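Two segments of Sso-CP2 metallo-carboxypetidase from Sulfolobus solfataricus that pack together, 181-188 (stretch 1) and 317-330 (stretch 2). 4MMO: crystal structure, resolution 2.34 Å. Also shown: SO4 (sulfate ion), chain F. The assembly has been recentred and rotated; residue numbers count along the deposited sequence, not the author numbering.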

# COMPACT_ATOMS: atom_id res chain seq x y z
N GLY A 181 -4.72 -9.87 -23.48
CA GLY A 181 -4.53 -8.43 -23.60
C GLY A 181 -4.23 -7.83 -22.25
O GLY A 181 -4.15 -8.55 -21.25
N LEU A 182 -4.09 -6.51 -22.20
CA LEU A 182 -3.71 -5.85 -20.96
C LEU A 182 -4.16 -4.39 -20.89
O LEU A 182 -4.14 -3.68 -21.89
CB LEU A 182 -2.19 -5.93 -20.78
CG LEU A 182 -1.63 -5.44 -19.44
CD1 LEU A 182 -2.26 -6.17 -18.27
CD2 LEU A 182 -0.13 -5.62 -19.43
N LEU A 183 -4.54 -3.98 -19.69
CA LEU A 183 -4.87 -2.59 -19.39
C LEU A 183 -4.39 -2.26 -17.98
O LEU A 183 -4.96 -2.76 -17.01
CB LEU A 183 -6.38 -2.36 -19.50
CG LEU A 183 -6.86 -0.95 -19.14
CD1 LEU A 183 -6.36 0.07 -20.15
CD2 LEU A 183 -8.38 -0.89 -19.03
N TYR A 184 -3.35 -1.44 -17.87
CA TYR A 184 -2.91 -0.93 -16.57
C TYR A 184 -3.68 0.34 -16.25
O TYR A 184 -3.85 1.20 -17.11
CB TYR A 184 -1.41 -0.59 -16.56
CG TYR A 184 -0.48 -1.78 -16.58
CD1 TYR A 184 -0.51 -2.72 -15.56
CD2 TYR A 184 0.47 -1.93 -17.59
CE1 TYR A 184 0.35 -3.80 -15.57
CE2 TYR A 184 1.34 -3.00 -17.60
CZ TYR A 184 1.28 -3.94 -16.58
OH TYR A 184 2.14 -5.01 -16.60
N VAL A 185 -4.12 0.46 -15.01
CA VAL A 185 -4.84 1.65 -14.57
C VAL A 185 -4.40 2.04 -13.16
O VAL A 185 -4.18 1.18 -12.31
CB VAL A 185 -6.36 1.42 -14.58
CG1 VAL A 185 -7.10 2.57 -13.91
CG2 VAL A 185 -6.84 1.25 -16.01
N GLU A 186 -4.27 3.35 -12.95
CA GLU A 186 -4.02 3.88 -11.61
C GLU A 186 -5.14 4.82 -11.22
O GLU A 186 -5.48 5.74 -11.97
CB GLU A 186 -2.69 4.61 -11.55
CG GLU A 186 -2.46 5.30 -10.22
CD GLU A 186 -1.01 5.64 -9.97
OE1 GLU A 186 -0.32 6.08 -10.92
OE2 GLU A 186 -0.56 5.47 -8.82
N LEU A 187 -5.73 4.58 -10.06
CA LEU A 187 -6.76 5.45 -9.51
C LEU A 187 -6.15 6.26 -8.39
O LEU A 187 -5.42 5.72 -7.56
CB LEU A 187 -7.93 4.63 -8.96
CG LEU A 187 -8.63 3.69 -9.93
CD1 LEU A 187 -9.77 2.98 -9.23
CD2 LEU A 187 -9.15 4.45 -11.14
N VAL A 188 -6.44 7.56 -8.36
CA VAL A 188 -5.91 8.44 -7.33
C VAL A 188 -7.01 9.34 -6.77
O VAL A 188 -7.79 9.92 -7.52
CB VAL A 188 -4.77 9.33 -7.88
CG1 VAL A 188 -4.19 10.18 -6.76
CG2 VAL A 188 -3.68 8.47 -8.51
N ASP A 317 -11.39 -5.32 -26.30
CA ASP A 317 -10.55 -4.21 -26.74
C ASP A 317 -10.17 -3.40 -25.50
O ASP A 317 -11.06 -2.91 -24.79
CB ASP A 317 -11.34 -3.34 -27.72
CG ASP A 317 -10.52 -2.22 -28.32
OD1 ASP A 317 -9.54 -1.75 -27.69
OD2 ASP A 317 -10.86 -1.78 -29.44
N PRO A 318 -8.87 -3.26 -25.22
CA PRO A 318 -8.47 -2.56 -23.99
C PRO A 318 -8.96 -1.12 -23.93
O PRO A 318 -9.34 -0.65 -22.85
CB PRO A 318 -6.94 -2.62 -24.03
CG PRO A 318 -6.60 -2.84 -25.46
CD PRO A 318 -7.70 -3.69 -26.00
N TYR A 319 -8.97 -0.43 -25.06
CA TYR A 319 -9.47 0.94 -25.10
C TYR A 319 -10.97 0.97 -24.80
O TYR A 319 -11.47 1.90 -24.18
CB TYR A 319 -9.17 1.59 -26.46
CG TYR A 319 -7.69 1.77 -26.70
CD1 TYR A 319 -7.00 2.84 -26.16
CD2 TYR A 319 -6.97 0.85 -27.46
CE1 TYR A 319 -5.65 3.02 -26.37
CE2 TYR A 319 -5.61 1.02 -27.68
CZ TYR A 319 -4.96 2.10 -27.12
OH TYR A 319 -3.61 2.29 -27.33
N LYS A 320 -11.69 -0.07 -25.22
CA LYS A 320 -13.11 -0.16 -24.90
C LYS A 320 -13.31 -0.47 -23.41
O LYS A 320 -14.18 0.12 -22.76
CB LYS A 320 -13.78 -1.22 -25.76
CG LYS A 320 -15.27 -1.33 -25.55
CD LYS A 320 -15.92 -2.17 -26.63
CE LYS A 320 -17.43 -2.25 -26.43
NZ LYS A 320 -18.09 -3.03 -27.52
N VAL A 321 -12.52 -1.39 -22.88
CA VAL A 321 -12.64 -1.78 -21.48
C VAL A 321 -12.38 -0.57 -20.59
O VAL A 321 -13.03 -0.39 -19.56
CB VAL A 321 -11.68 -2.93 -21.12
CG1 VAL A 321 -11.63 -3.17 -19.61
CG2 VAL A 321 -12.09 -4.20 -21.84
N PHE A 322 -11.44 0.27 -21.01
CA PHE A 322 -11.13 1.50 -20.29
C PHE A 322 -12.35 2.41 -20.23
O PHE A 322 -12.60 3.05 -19.21
CB PHE A 322 -9.97 2.23 -20.97
CG PHE A 322 -9.44 3.40 -20.19
CD1 PHE A 322 -9.12 3.27 -18.85
CD2 PHE A 322 -9.23 4.62 -20.80
CE1 PHE A 322 -8.62 4.34 -18.13
CE2 PHE A 322 -8.73 5.70 -20.09
CZ PHE A 322 -8.42 5.56 -18.75
N GLU A 323 -13.11 2.47 -21.32
CA GLU A 323 -14.30 3.31 -21.37
C GLU A 323 -15.40 2.73 -20.48
O GLU A 323 -16.10 3.46 -19.79
CB GLU A 323 -14.80 3.47 -22.81
CG GLU A 323 -16.04 4.34 -22.95
CD GLU A 323 -15.86 5.73 -22.36
OE1 GLU A 323 -14.74 6.29 -22.46
OE2 GLU A 323 -16.83 6.27 -21.78
N LEU A 324 -15.54 1.40 -20.51
CA LEU A 324 -16.52 0.73 -19.66
C LEU A 324 -16.18 0.94 -18.19
O LEU A 324 -17.06 1.18 -17.37
CB LEU A 324 -16.56 -0.77 -19.97
CG LEU A 324 -17.08 -1.18 -21.35
CD1 LEU A 324 -17.07 -2.69 -21.48
CD2 LEU A 324 -18.47 -0.63 -21.62
N LEU A 325 -14.89 0.84 -17.87
CA LEU A 325 -14.43 1.09 -16.51
C LEU A 325 -14.80 2.50 -16.10
O LEU A 325 -15.27 2.73 -14.98
CB LEU A 325 -12.92 0.90 -16.42
CG LEU A 325 -12.30 1.33 -15.09
CD1 LEU A 325 -12.87 0.50 -13.94
CD2 LEU A 325 -10.78 1.21 -15.14
N LYS A 326 -14.57 3.46 -16.99
CA LYS A 326 -14.81 4.85 -16.65
C LYS A 326 -16.30 5.12 -16.43
O LYS A 326 -16.66 5.80 -15.48
CB LYS A 326 -14.23 5.77 -17.72
CG LYS A 326 -12.72 5.95 -17.57
CD LYS A 326 -12.05 6.38 -18.86
CE LYS A 326 -12.25 7.85 -19.14
NZ LYS A 326 -11.62 8.26 -20.42
N LYS A 327 -17.16 4.57 -17.28
CA LYS A 327 -18.59 4.70 -17.08
C LYS A 327 -18.98 4.14 -15.71
O LYS A 327 -19.78 4.72 -14.99
CB LYS A 327 -19.38 4.00 -18.19
CG LYS A 327 -19.59 4.85 -19.43
CD LYS A 327 -20.27 4.07 -20.54
CE LYS A 327 -20.59 4.95 -21.74
NZ LYS A 327 -19.37 5.34 -22.50
N HIS A 328 -18.38 3.00 -15.37
CA HIS A 328 -18.64 2.36 -14.09
C HIS A 328 -18.21 3.23 -12.91
O HIS A 328 -18.94 3.38 -11.93
CB HIS A 328 -17.91 1.01 -14.03
CG HIS A 328 -18.03 0.32 -12.71
ND1 HIS A 328 -19.03 -0.58 -12.43
CD2 HIS A 328 -17.27 0.41 -11.59
CE1 HIS A 328 -18.88 -1.03 -11.19
NE2 HIS A 328 -17.82 -0.44 -10.66
N LEU A 329 -17.01 3.80 -12.99
CA LEU A 329 -16.50 4.65 -11.93
C LEU A 329 -17.36 5.90 -11.71
O LEU A 329 -17.47 6.39 -10.59
CB LEU A 329 -15.05 5.04 -12.21
CG LEU A 329 -14.03 3.90 -12.13
CD1 LEU A 329 -12.66 4.38 -12.57
CD2 LEU A 329 -13.96 3.31 -10.73
N GLN A 330 -17.96 6.41 -12.78
CA GLN A 330 -18.90 7.52 -12.67
C GLN A 330 -20.05 7.14 -11.74
O GLN A 330 -20.35 7.85 -10.78
CB GLN A 330 -19.47 7.90 -14.04
CG GLN A 330 -18.47 8.48 -15.02
CD GLN A 330 -18.99 8.50 -16.45
OE1 GLN A 330 -20.20 8.51 -16.68
NE2 GLN A 330 -18.08 8.49 -17.42
S SO4 F . -13.24 11.06 -18.84
O1 SO4 F . -12.72 10.74 -17.51
O2 SO4 F . -12.21 10.79 -19.84
O3 SO4 F . -14.43 10.24 -19.11
O4 SO4 F . -13.61 12.47 -18.90

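The most distinctive feature of this contact is Leu183, whose CD2 rests against the backbone of the first helical turn, where the two chains come closest: Leu183 CA and Pro318 CA are 5.8 Å apart. No hydrogen bond or salt bridge joins the two stretches. The contact between strand 181-188 and helix 318-330 is van der Waals packing, mostly of apolar side chains, and the area they bury is modest, 336 Å² summed over both sides. They lie far apart in sequence; touching residues are at least 135 positions apart.

The helix runs across the strand in the same general direction. Their N-to-C directions differ by 41°, and the axes come within 8.5 Å. The two backbones are close at the start and spread later: the CA atoms of Leu187 and Leu329 are 10.1 Å apart. Side chains must therefore reach further at the far end.

The strand alternates, as extended chains do. Leu183 and Val185 point toward the helix, and Leu182 points away. Leu187 starts sideways, but its end comes nearer. On the helix, Pro318, Val321, Leu325 and Leu329 point toward the strand. Their spacing of three or four residues places them on one helical face.

Leu183 has the largest covered area, 78 Å². Leu183 CD2 sits over the first turn of the helix, 3.9 Å from Pro318 O and 4.0 Å from Val321 CG1. Leu183 CD2 also lies 3.8 Å from Phe322 N and 4.0 Å from Phe322 CB. These polar backbone atoms are already paired: Phe322 N donates to Pro318 O at 2.9 Å. The methyl group thus packs on a satisfied helix backbone. Beside it, Leu182 meets the helix through its backbone, with Leu182 O 3.7 Å from Pro318 CB.

Val185 comes next. Val185 CG2 lies 4.1 Å from Phe322 CE1 and 4.0 Å from Leu325 CD2, so one methyl touches both an aromatic ring and a leucine. Its approach to the ring is oblique. Leu187 closes the series, with Leu187 CD2 3.8 Å from Leu329 CD1. These two leucine ends span the wider gap.

The polar side-chain bonds of stretch 2 do not involve the strand. Asp317 caps the N-terminus: Asp317 OD1 accepts from Tyr319 N at 3.0 Å, satisfying an amide that has no preceding turn to bond to. Lys327 NZ forms a salt bridge with Glu323 OE2 at 2.8 Å, linking side chains four residues apart. Lys326 NZ donates to O2 of the sulfate at 2.7 Å, a pairing of opposite charges; the ion probably comes from the crystallisation liquor. None of these charged groups touches the strand.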